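Crov588 (Cafeteriavirus, PDB 6NYR) is of unknown function but folds as a circular leucine-rich-repeat protein built from FNIP repeats, which may serve, like other such repeats, in protein binding. Local coordinates at residues I486-T496 against M509-L517; E111-T122 against Q132-L143. All blocks are in the same frame, centred on the assembly; numbering follows the deposited sequence.

Interactions 1 and 2 join equivalent loops of successive coils at two places on the ring, on opposite sides of the chain's centre and with nearest atoms about 51 Å apart. In both, an ENVLP sequence packs on its copy in the next coil: the valine is buried in both and the proline is buried in 132-143 but partly exposed in 509-517, while glutamate and asparagine lie side by side toward the solvent-facing end. The polar chemistry differs. In 486-496 against 509-517 a serine hydroxyl reaches directly to carbonyls of the preceding turn; in 111-122 against 132-143 glycine stands at that place, and the polar links across the contact run through two waters.

Interaction 1. Residues I486-T496 against M509-L517; sequences IIENVLPDRLT and MENVLPNSL
The hydroxyl of S516 lies within hydrogen-bonding distance of two carbonyl oxygens of the facing turn, with OG 2.6 Å from D493 O and 2.9 Å from L495 O. Its one proton has both acceptors within reach, and which of them it serves is not settled. With chi1 at 52°, OG stands between the backbone N and carbonyl carbon of its own residue and reaches into the P492-L495 type I turn; S516 belongs to the equivalent turn, P514-L517. L495 O also receives a CA-H...O contact from L517 CA at 3.2 Å. At the outer end, E488 sets its CG against N511 O, and its extended chain runs alongside N511, pointing the same way, with carboxylate and amide planes 50° apart. Next to N511, V512 brings CG1 to 3.4 Å from I486 O and against I486 CG2, the two side chains crossing at about a right angle. The P514 ring packs against the turn of the preceding coil, its CG 3.3 Å from P492 O and its CD against L491 CB. Leucines pair in the same sense, L491 CD1 with L513 CD2 at 3.7 Å and L495 CG with L517 CD1, each pair lying side by side. M509 reaches out to place its CE on I487 CG2. Inward, L491, L513 and L517 all pack on L498 of strand 497-499, while L491 and L495 also touch L476 of strand 475-477; T496, through backbone bonds to T474 and T518, leads into the parallel ladder of short strands.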
loop_
_atom_site.group_PDB
_atom_site.type_symbol
_atom_site.label_atom_id
_atom_site.label_comp_id
_atom_site.label_asym_id
_atom_site.label_seq_id
_atom_site.Cartn_x
_atom_site.Cartn_y
_atom_site.Cartn_z
ATOM N N ILE A 486 -20.913 -18.422 24.485
ATOM C CA ILE A 486 -21.046 -19.190 23.247
ATOM C C ILE A 486 -21.242 -20.656 23.617
ATOM O O ILE A 486 -20.395 -21.258 24.288
ATOM C CB ILE A 486 -19.841 -18.994 22.313
ATOM C CG1 ILE A 486 -19.594 -17.495 22.127
ATOM C CG2 ILE A 486 -20.090 -19.694 20.990
ATOM C CD1 ILE A 486 -18.583 -17.145 21.052
ATOM N N ILE A 487 -22.361 -21.223 23.177
ATOM C CA ILE A 487 -22.843 -22.506 23.662
ATOM C C ILE A 487 -22.694 -23.567 22.572
ATOM O O ILE A 487 -22.351 -23.278 21.425
ATOM C CB ILE A 487 -24.313 -22.406 24.124
ATOM C CG1 ILE A 487 -24.460 -21.308 25.186
ATOM C CG2 ILE A 487 -24.842 -23.718 24.670
ATOM C CD1 ILE A 487 -23.513 -21.458 26.368
ATOM N N GLU A 488 -22.930 -24.819 22.965
ATOM C CA GLU A 488 -23.018 -25.934 22.033
ATOM C C GLU A 488 -23.996 -25.635 20.905
ATOM O O GLU A 488 -25.057 -25.046 21.121
ATOM C CB GLU A 488 -23.465 -27.194 22.788
ATOM C CG GLU A 488 -23.166 -28.511 22.101
ATOM C CD GLU A 488 -22.934 -29.645 23.092
ATOM O OE1 GLU A 488 -22.863 -29.377 24.312
ATOM O OE2 GLU A 488 -22.834 -30.807 22.648
ATOM N N ASN A 489 -23.623 -26.047 19.694
ATOM C CA ASN A 489 -24.510 -25.992 18.533
ATOM C C ASN A 489 -24.856 -24.554 18.159
ATOM O O ASN A 489 -25.974 -24.261 17.728
ATOM C CB ASN A 489 -25.798 -26.790 18.767
ATOM C CG ASN A 489 -25.551 -28.272 18.975
ATOM O OD1 ASN A 489 -24.828 -28.911 18.207
ATOM N ND2 ASN A 489 -26.157 -28.829 20.017
ATOM N N VAL A 490 -23.897 -23.649 18.309
ATOM C CA VAL A 490 -24.028 -22.280 17.825
ATOM C C VAL A 490 -23.100 -22.019 16.645
ATOM O O VAL A 490 -23.532 -21.528 15.603
ATOM C CB VAL A 490 -23.775 -21.263 18.964
ATOM C CG1 VAL A 490 -23.783 -19.844 18.420
ATOM C CG2 VAL A 490 -24.817 -21.428 20.063
ATOM N N LEU A 491 -21.829 -22.374 16.780
ATOM C CA LEU A 491 -20.866 -22.180 15.699
ATOM C C LEU A 491 -21.051 -23.263 14.642
ATOM O O LEU A 491 -21.037 -24.454 14.972
ATOM C CB LEU A 491 -19.444 -22.203 16.253
ATOM C CG LEU A 491 -19.163 -21.132 17.312
ATOM C CD1 LEU A 491 -17.816 -21.358 17.994
ATOM C CD2 LEU A 491 -19.241 -19.727 16.725
ATOM N N PRO A 492 -21.231 -22.896 13.374
ATOM C CA PRO A 492 -21.522 -23.904 12.344
ATOM C C PRO A 492 -20.300 -24.747 12.005
ATOM O O PRO A 492 -19.171 -24.476 12.420
ATOM C CB PRO A 492 -21.988 -23.074 11.141
ATOM C CG PRO A 492 -21.351 -21.732 11.337
ATOM C CD PRO A 492 -21.237 -21.519 12.830
ATOM N N ASP A 493 -20.557 -25.795 11.216
ATOM C CA ASP A 493 -19.603 -26.876 11.009
ATOM C C ASP A 493 -18.520 -26.568 9.984
ATOM O O ASP A 493 -17.591 -27.371 9.844
ATOM C CB ASP A 493 -20.339 -28.149 10.570
ATOM C CG ASP A 493 -21.282 -28.669 11.626
ATOM O OD1 ASP A 493 -20.982 -28.485 12.825
ATOM O OD2 ASP A 493 -22.317 -29.267 11.261
ATOM N N ARG A 494 -18.616 -25.464 9.247
ATOM C CA ARG A 494 -17.571 -25.105 8.295
ATOM C C ARG A 494 -16.734 -23.918 8.757
ATOM O O ARG A 494 -15.894 -23.429 7.993
ATOM C CB ARG A 494 -18.169 -24.810 6.917
ATOM C CG ARG A 494 -18.775 -26.022 6.235
ATOM C CD ARG A 494 -19.306 -25.676 4.849
ATOM N NE ARG A 494 -19.709 -26.868 4.111
ATOM C CZ ARG A 494 -19.016 -27.408 3.112
ATOM N NH1 ARG A 494 -17.872 -26.868 2.716
ATOM N NH2 ARG A 494 -19.474 -28.493 2.507
ATOM N N LEU A 495 -16.930 -23.455 9.988
ATOM C CA LEU A 495 -16.183 -22.312 10.502
ATOM C C LEU A 495 -14.711 -22.663 10.654
ATOM O O LEU A 495 -14.359 -23.599 11.380
ATOM C CB LEU A 495 -16.764 -21.873 11.842
ATOM C CG LEU A 495 -16.190 -20.627 12.513
ATOM C CD1 LEU A 495 -16.250 -19.428 11.600
ATOM C CD2 LEU A 495 -16.953 -20.357 13.812
ATOM N N THR A 496 -13.850 -21.916 9.963
ATOM C CA THR A 496 -12.409 -22.067 10.101
ATOM C C THR A 496 -11.752 -20.931 10.870
ATOM O O THR A 496 -10.705 -21.144 11.478
ATOM C CB THR A 496 -11.738 -22.161 8.721
ATOM O OG1 THR A 496 -11.987 -20.957 7.981
ATOM C CG2 THR A 496 -12.255 -23.363 7.947
ATOM N N MET A 509 -16.855 -24.258 26.964
ATOM C CA MET A 509 -16.966 -25.657 27.353
ATOM C C MET A 509 -16.613 -26.542 26.152
ATOM O O MET A 509 -16.089 -26.070 25.139
ATOM C CB MET A 509 -18.349 -25.931 27.941
ATOM C CG MET A 509 -19.537 -25.490 27.113
ATOM S SD MET A 509 -21.070 -25.671 28.069
ATOM C CE MET A 509 -22.310 -25.657 26.771
ATOM N N GLU A 510 -16.910 -27.837 26.243
ATOM C CA GLU A 510 -16.205 -28.817 25.417
ATOM C C GLU A 510 -16.642 -28.843 23.954
ATOM O O GLU A 510 -15.807 -28.725 23.051
ATOM C CB GLU A 510 -16.350 -30.214 26.044
ATOM C CG GLU A 510 -15.303 -30.524 27.106
ATOM C CD GLU A 510 -15.504 -31.873 27.777
ATOM O OE1 GLU A 510 -15.643 -32.886 27.058
ATOM O OE2 GLU A 510 -15.535 -31.915 29.026
ATOM N N ASN A 511 -17.926 -29.042 23.691
ATOM C CA ASN A 511 -18.403 -29.155 22.307
ATOM C C ASN A 511 -19.014 -27.846 21.813
ATOM O O ASN A 511 -20.165 -27.778 21.379
ATOM C CB ASN A 511 -19.383 -30.318 22.175
ATOM C CG ASN A 511 -18.719 -31.661 22.402
ATOM O OD1 ASN A 511 -19.090 -32.407 23.309
ATOM N ND2 ASN A 511 -17.723 -31.975 21.578
ATOM N N VAL A 512 -18.202 -26.796 21.860
ATOM C CA VAL A 512 -18.587 -25.474 21.391
ATOM C C VAL A 512 -17.846 -25.100 20.110
ATOM O O VAL A 512 -18.456 -24.649 19.138
ATOM C CB VAL A 512 -18.344 -24.416 22.494
ATOM C CG1 VAL A 512 -18.612 -23.019 21.960
ATOM C CG2 VAL A 512 -19.192 -24.722 23.722
ATOM N N LEU A 513 -16.532 -25.307 20.082
ATOM C CA LEU A 513 -15.714 -24.924 18.937
ATOM C C LEU A 513 -15.704 -26.042 17.904
ATOM O O LEU A 513 -15.272 -27.160 18.220
ATOM C CB LEU A 513 -14.301 -24.608 19.392
ATOM C CG LEU A 513 -14.229 -23.443 20.383
ATOM C CD1 LEU A 513 -12.872 -23.326 21.035
ATOM C CD2 LEU A 513 -14.585 -22.143 19.658
ATOM N N PRO A 514 -16.148 -25.793 16.675
ATOM C CA PRO A 514 -16.344 -26.900 15.730
ATOM C C PRO A 514 -15.030 -27.520 15.288
ATOM O O PRO A 514 -13.977 -26.877 15.285
ATOM C CB PRO A 514 -17.076 -26.243 14.550
ATOM C CG PRO A 514 -16.670 -24.795 14.612
ATOM C CD PRO A 514 -16.457 -24.474 16.078
ATOM N N ASN A 515 -15.107 -28.790 14.892
ATOM C CA ASN A 515 -13.936 -29.521 14.422
ATOM C C ASN A 515 -13.510 -29.110 13.019
ATOM O O ASN A 515 -12.752 -29.830 12.361
ATOM C CB ASN A 515 -14.204 -31.027 14.482
ATOM C CG ASN A 515 -14.148 -31.568 15.896
ATOM O OD1 ASN A 515 -13.097 -31.537 16.536
ATOM N ND2 ASN A 515 -15.277 -32.058 16.395
ATOM N N SER A 516 -14.015 -27.975 12.544
ATOM C CA SER A 516 -13.524 -27.359 11.319
ATOM C C SER A 516 -12.638 -26.148 11.582
ATOM O O SER A 516 -11.995 -25.652 10.649
ATOM C CB SER A 516 -14.699 -26.939 10.425
ATOM O OG SER A 516 -15.633 -26.156 11.149
ATOM N N LEU A 517 -12.582 -25.670 12.825
ATOM C CA LEU A 517 -11.869 -24.442 13.152
ATOM C C LEU A 517 -10.363 -24.665 13.112
ATOM O O LEU A 517 -9.833 -25.525 13.824
ATOM C CB LEU A 517 -12.286 -23.956 14.537
ATOM C CG LEU A 517 -11.984 -22.505 14.896
ATOM C CD1 LEU A 517 -12.894 -21.573 14.111
ATOM C CD2 LEU A 517 -12.136 -22.273 16.392
#

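Interaction 2. Residues E111-T122 against Q132-L143; sequences EIVENVLPGGLT and QKIVENVLPGGL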
loop_
_atom_site.group_PDB
_atom_site.type_symbol
_atom_site.label_atom_id
_atom_site.label_comp_id
_atom_site.label_asym_id
_atom_site.label_seq_id
_atom_site.Cartn_x
_atom_site.Cartn_y
_atom_site.Cartn_z
ATOM N N GLU A 111 28.964 25.065 -14.311
ATOM C CA GLU A 111 28.597 24.987 -15.719
ATOM C C GLU A 111 29.285 23.792 -16.367
ATOM O O GLU A 111 30.515 23.686 -16.347
ATOM C CB GLU A 111 28.968 26.290 -16.420
ATOM C CG GLU A 111 28.550 26.354 -17.869
ATOM C CD GLU A 111 28.541 27.776 -18.402
ATOM O OE1 GLU A 111 28.460 28.720 -17.585
ATOM O OE2 GLU A 111 28.598 27.950 -19.638
ATOM N N ILE A 112 28.488 22.881 -16.917
ATOM C CA ILE A 112 29.005 21.747 -17.677
ATOM C C ILE A 112 29.173 22.191 -19.126
ATOM O O ILE A 112 28.214 22.646 -19.757
ATOM C CB ILE A 112 28.076 20.528 -17.588
ATOM C CG1 ILE A 112 27.987 20.025 -16.150
ATOM C CG2 ILE A 112 28.557 19.426 -18.534
ATOM C CD1 ILE A 112 26.966 18.921 -15.956
ATOM N N VAL A 113 30.383 22.037 -19.661
ATOM C CA VAL A 113 30.656 22.411 -21.042
ATOM C C VAL A 113 30.772 21.178 -21.929
ATOM O O VAL A 113 30.546 20.051 -21.480
ATOM C CB VAL A 113 31.929 23.274 -21.138
ATOM C CG1 VAL A 113 31.677 24.659 -20.553
ATOM C CG2 VAL A 113 33.089 22.607 -20.409
ATOM N N GLU A 114 31.103 21.398 -23.200
ATOM C CA GLU A 114 31.150 20.325 -24.181
ATOM C C GLU A 114 32.151 19.246 -23.784
ATOM O O GLU A 114 33.188 19.517 -23.174
ATOM C CB GLU A 114 31.525 20.901 -25.549
ATOM C CG GLU A 114 31.492 19.916 -26.699
ATOM C CD GLU A 114 31.648 20.598 -28.047
ATOM O OE1 GLU A 114 31.776 21.843 -28.077
ATOM O OE2 GLU A 114 31.640 19.891 -29.076
ATOM N N ASN A 115 31.813 18.005 -24.136
ATOM C CA ASN A 115 32.710 16.861 -23.981
ATOM C C ASN A 115 33.083 16.622 -22.522
ATOM O O ASN A 115 34.243 16.364 -22.192
ATOM C CB ASN A 115 33.977 17.034 -24.824
ATOM C CG ASN A 115 33.717 16.890 -26.308
ATOM O OD1 ASN A 115 33.961 17.813 -27.085
ATOM N ND2 ASN A 115 33.223 15.726 -26.711
ATOM N N VAL A 116 32.095 16.701 -21.638
ATOM C CA VAL A 116 32.271 16.357 -20.230
ATOM C C VAL A 116 31.429 15.138 -19.852
ATOM O O VAL A 116 31.963 14.110 -19.432
ATOM C CB VAL A 116 31.958 17.563 -19.317
ATOM C CG1 VAL A 116 32.165 17.193 -17.855
ATOM C CG2 VAL A 116 32.823 18.756 -19.700
ATOM N N LEU A 117 30.107 15.229 -20.009
ATOM C CA LEU A 117 29.238 14.109 -19.672
ATOM C C LEU A 117 29.528 12.920 -20.592
ATOM O O LEU A 117 29.832 13.106 -21.779
ATOM C CB LEU A 117 27.779 14.524 -19.796
ATOM C CG LEU A 117 26.999 14.982 -18.563
ATOM C CD1 LEU A 117 27.813 15.022 -17.288
ATOM C CD2 LEU A 117 26.362 16.364 -18.826
ATOM N N PRO A 118 29.422 11.693 -20.083
ATOM C CA PRO A 118 29.653 10.513 -20.931
ATOM C C PRO A 118 28.831 10.560 -22.210
ATOM O O PRO A 118 27.629 10.834 -22.192
ATOM C CB PRO A 118 29.238 9.345 -20.030
ATOM C CG PRO A 118 29.493 9.849 -18.630
ATOM C CD PRO A 118 29.192 11.335 -18.667
ATOM N N GLY A 119 29.493 10.275 -23.333
ATOM C CA GLY A 119 28.857 10.442 -24.627
ATOM C C GLY A 119 27.714 9.485 -24.885
ATOM O O GLY A 119 26.739 9.843 -25.555
ATOM N N GLY A 120 27.804 8.270 -24.360
ATOM C CA GLY A 120 26.776 7.277 -24.575
ATOM C C GLY A 120 25.619 7.319 -23.610
ATOM O O GLY A 120 24.710 6.488 -23.703
ATOM N N LEU A 121 25.619 8.286 -22.699
ATOM C CA LEU A 121 24.592 8.373 -21.671
ATOM C C LEU A 121 23.202 8.491 -22.278
ATOM O O LEU A 121 22.995 9.185 -23.277
ATOM C CB LEU A 121 24.873 9.580 -20.780
ATOM C CG LEU A 121 24.277 9.619 -19.378
ATOM C CD1 LEU A 121 25.056 8.704 -18.459
ATOM C CD2 LEU A 121 24.291 11.051 -18.865
ATOM N N THR A 122 22.241 7.820 -21.647
ATOM C CA THR A 122 20.851 7.871 -22.074
ATOM C C THR A 122 19.917 8.491 -21.044
ATOM O O THR A 122 18.870 9.022 -21.421
ATOM C CB THR A 122 20.335 6.458 -22.396
ATOM O OG1 THR A 122 20.681 5.564 -21.329
ATOM C CG2 THR A 122 20.930 5.944 -23.694
ATOM N N GLN A 132 22.819 26.025 -13.720
ATOM C CA GLN A 132 23.794 26.630 -14.613
ATOM C C GLN A 132 23.339 26.475 -16.060
ATOM O O GLN A 132 22.566 25.573 -16.401
ATOM C CB GLN A 132 25.182 25.998 -14.437
ATOM C CG GLN A 132 25.768 26.182 -13.056
ATOM C CD GLN A 132 25.942 27.642 -12.691
ATOM O OE1 GLN A 132 26.312 28.469 -13.533
ATOM N NE2 GLN A 132 25.662 27.973 -11.437
ATOM N N LYS A 133 23.849 27.355 -16.915
ATOM C CA LYS A 133 23.415 27.387 -18.304
ATOM C C LYS A 133 23.909 26.159 -19.058
ATOM O O LYS A 133 24.945 25.571 -18.731
ATOM C CB LYS A 133 23.906 28.668 -18.979
ATOM C CG LYS A 133 23.517 29.918 -18.196
ATOM C CD LYS A 133 23.853 31.215 -18.917
ATOM C CE LYS A 133 23.159 32.401 -18.240
ATOM N NZ LYS A 133 23.303 32.387 -16.750
ATOM N N ILE A 134 23.125 25.756 -20.056
ATOM C CA ILE A 134 23.438 24.612 -20.902
ATOM C C ILE A 134 23.350 25.068 -22.352
ATOM O O ILE A 134 22.286 25.515 -22.799
ATOM C CB ILE A 134 22.472 23.442 -20.669
ATOM C CG1 ILE A 134 22.424 23.054 -19.198
ATOM C CG2 ILE A 134 22.884 22.238 -21.521
ATOM C CD1 ILE A 134 21.257 22.151 -18.855
ATOM N N VAL A 135 24.456 24.951 -23.086
ATOM C CA VAL A 135 24.471 25.359 -24.483
ATOM C C VAL A 135 24.584 24.146 -25.397
ATOM O O VAL A 135 24.407 23.004 -24.962
ATOM C CB VAL A 135 25.621 26.351 -24.744
ATOM C CG1 VAL A 135 25.410 27.625 -23.935
ATOM C CG2 VAL A 135 26.969 25.716 -24.405
ATOM N N GLU A 136 24.876 24.398 -26.672
ATOM C CA GLU A 136 24.770 23.368 -27.698
ATOM C C GLU A 136 25.871 22.327 -27.539
ATOM O O GLU A 136 27.012 22.648 -27.200
ATOM C CB GLU A 136 24.837 24.008 -29.086
ATOM C CG GLU A 136 24.590 23.054 -30.241
ATOM C CD GLU A 136 24.425 23.776 -31.572
ATOM O OE1 GLU A 136 24.672 24.999 -31.621
ATOM O OE2 GLU A 136 24.046 23.122 -32.567
ATOM N N ASN A 137 25.514 21.071 -27.793
ATOM C CA ASN A 137 26.445 19.948 -27.719
ATOM C C ASN A 137 27.059 19.794 -26.332
ATOM O O ASN A 137 28.238 19.457 -26.187
ATOM C CB ASN A 137 27.547 20.093 -28.770
ATOM C CG ASN A 137 27.026 19.971 -30.182
ATOM O OD1 ASN A 137 27.088 20.921 -30.966
ATOM N ND2 ASN A 137 26.507 18.798 -30.517
ATOM N N VAL A 138 26.251 20.014 -25.304
ATOM C CA VAL A 138 26.630 19.711 -23.932
ATOM C C VAL A 138 26.045 18.379 -23.494
ATOM O O VAL A 138 26.739 17.541 -22.920
ATOM C CB VAL A 138 26.197 20.850 -22.984
ATOM C CG1 VAL A 138 26.467 20.456 -21.540
ATOM C CG2 VAL A 138 26.928 22.133 -23.338
ATOM N N LEU A 139 24.758 18.184 -23.755
ATOM C CA LEU A 139 24.082 16.951 -23.398
ATOM C C LEU A 139 24.500 15.832 -24.346
ATOM O O LEU A 139 24.626 16.058 -25.555
ATOM C CB LEU A 139 22.573 17.163 -23.466
ATOM C CG LEU A 139 22.021 18.266 -22.559
ATOM C CD1 LEU A 139 20.544 18.505 -22.826
ATOM C CD2 LEU A 139 22.249 17.899 -21.097
ATOM N N PRO A 140 24.732 14.626 -23.829
ATOM C CA PRO A 140 25.073 13.501 -24.710
ATOM C C PRO A 140 24.100 13.391 -25.876
ATOM O O PRO A 140 22.893 13.588 -25.728
ATOM C CB PRO A 140 24.994 12.285 -23.780
ATOM C CG PRO A 140 25.310 12.838 -22.419
ATOM C CD PRO A 140 24.768 14.252 -22.400
ATOM N N GLY A 141 24.644 13.060 -27.049
ATOM C CA GLY A 141 23.882 13.119 -28.282
ATOM C C GLY A 141 22.758 12.115 -28.383
ATOM O O GLY A 141 21.838 12.313 -29.182
ATOM N N GLY A 142 22.820 11.037 -27.611
ATOM C CA GLY A 142 21.775 10.037 -27.623
ATOM C C GLY A 142 20.943 10.005 -26.355
ATOM O O GLY A 142 20.361 8.969 -26.018
ATOM N N LEU A 143 20.887 11.125 -25.634
ATOM C CA LEU A 143 20.084 11.192 -24.422
ATOM C C LEU A 143 18.611 10.961 -24.745
ATOM O O LEU A 143 18.077 11.501 -25.720
ATOM C CB LEU A 143 20.236 12.557 -23.755
ATOM C CG LEU A 143 20.868 12.713 -22.372
ATOM C CD1 LEU A 143 20.177 13.922 -21.674
ATOM C CD2 LEU A 143 20.795 11.498 -21.495
HETATM O O HOH W 1 25.682 28.987 -16.165
HETATM O O HOH W 2 29.423 17.405 -21.864
#
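V138 turns its CG1 anti to the backbone N (chi1 174°), which carries this methyl up to I112, 3.3 Å from I112 O and 3.8 Å from I112 CG2. E114 likewise has CG anti to its N (chi1 -175°) and continues extended, so that CG rests 3.3 Å from N137 O while the carboxylate runs beside the N137 amide, the two planes 25° apart. The P140 ring packs against the P118-L121 type I turn of the preceding coil: its CG approaches P118 O and also touches L121 CB at 3.7 Å and L117 CB at 4.0 Å. At the inner end, L143 directs CD2 toward the backbone carbonyl of T122. No direct hydrogen bond crosses between the segments; water does the bridging. Water 2 donates to V113 O and to V138 O, 2.9 Å away, and accepts from V116 N, joining the bend of one loop to the backbone of the next. Water 1 donates to E111 OE1 and to Q132 OE1 at 2.8 Å, and accepts from K133 N, tying both side chains to one backbone amide. The Q132 amide is held at its other end by N109 OD1, and K133 NZ by Q154. L117, L139 and L143 converge on L124 of strand 123-125, and I112 packs on L92 of helix 89-93. Stacked coils with short parallel strands, leucines pointing into the core and matching turns repeated from coil to coil are characteristic of the leucine-rich-repeat solenoid, here in its FNIP form.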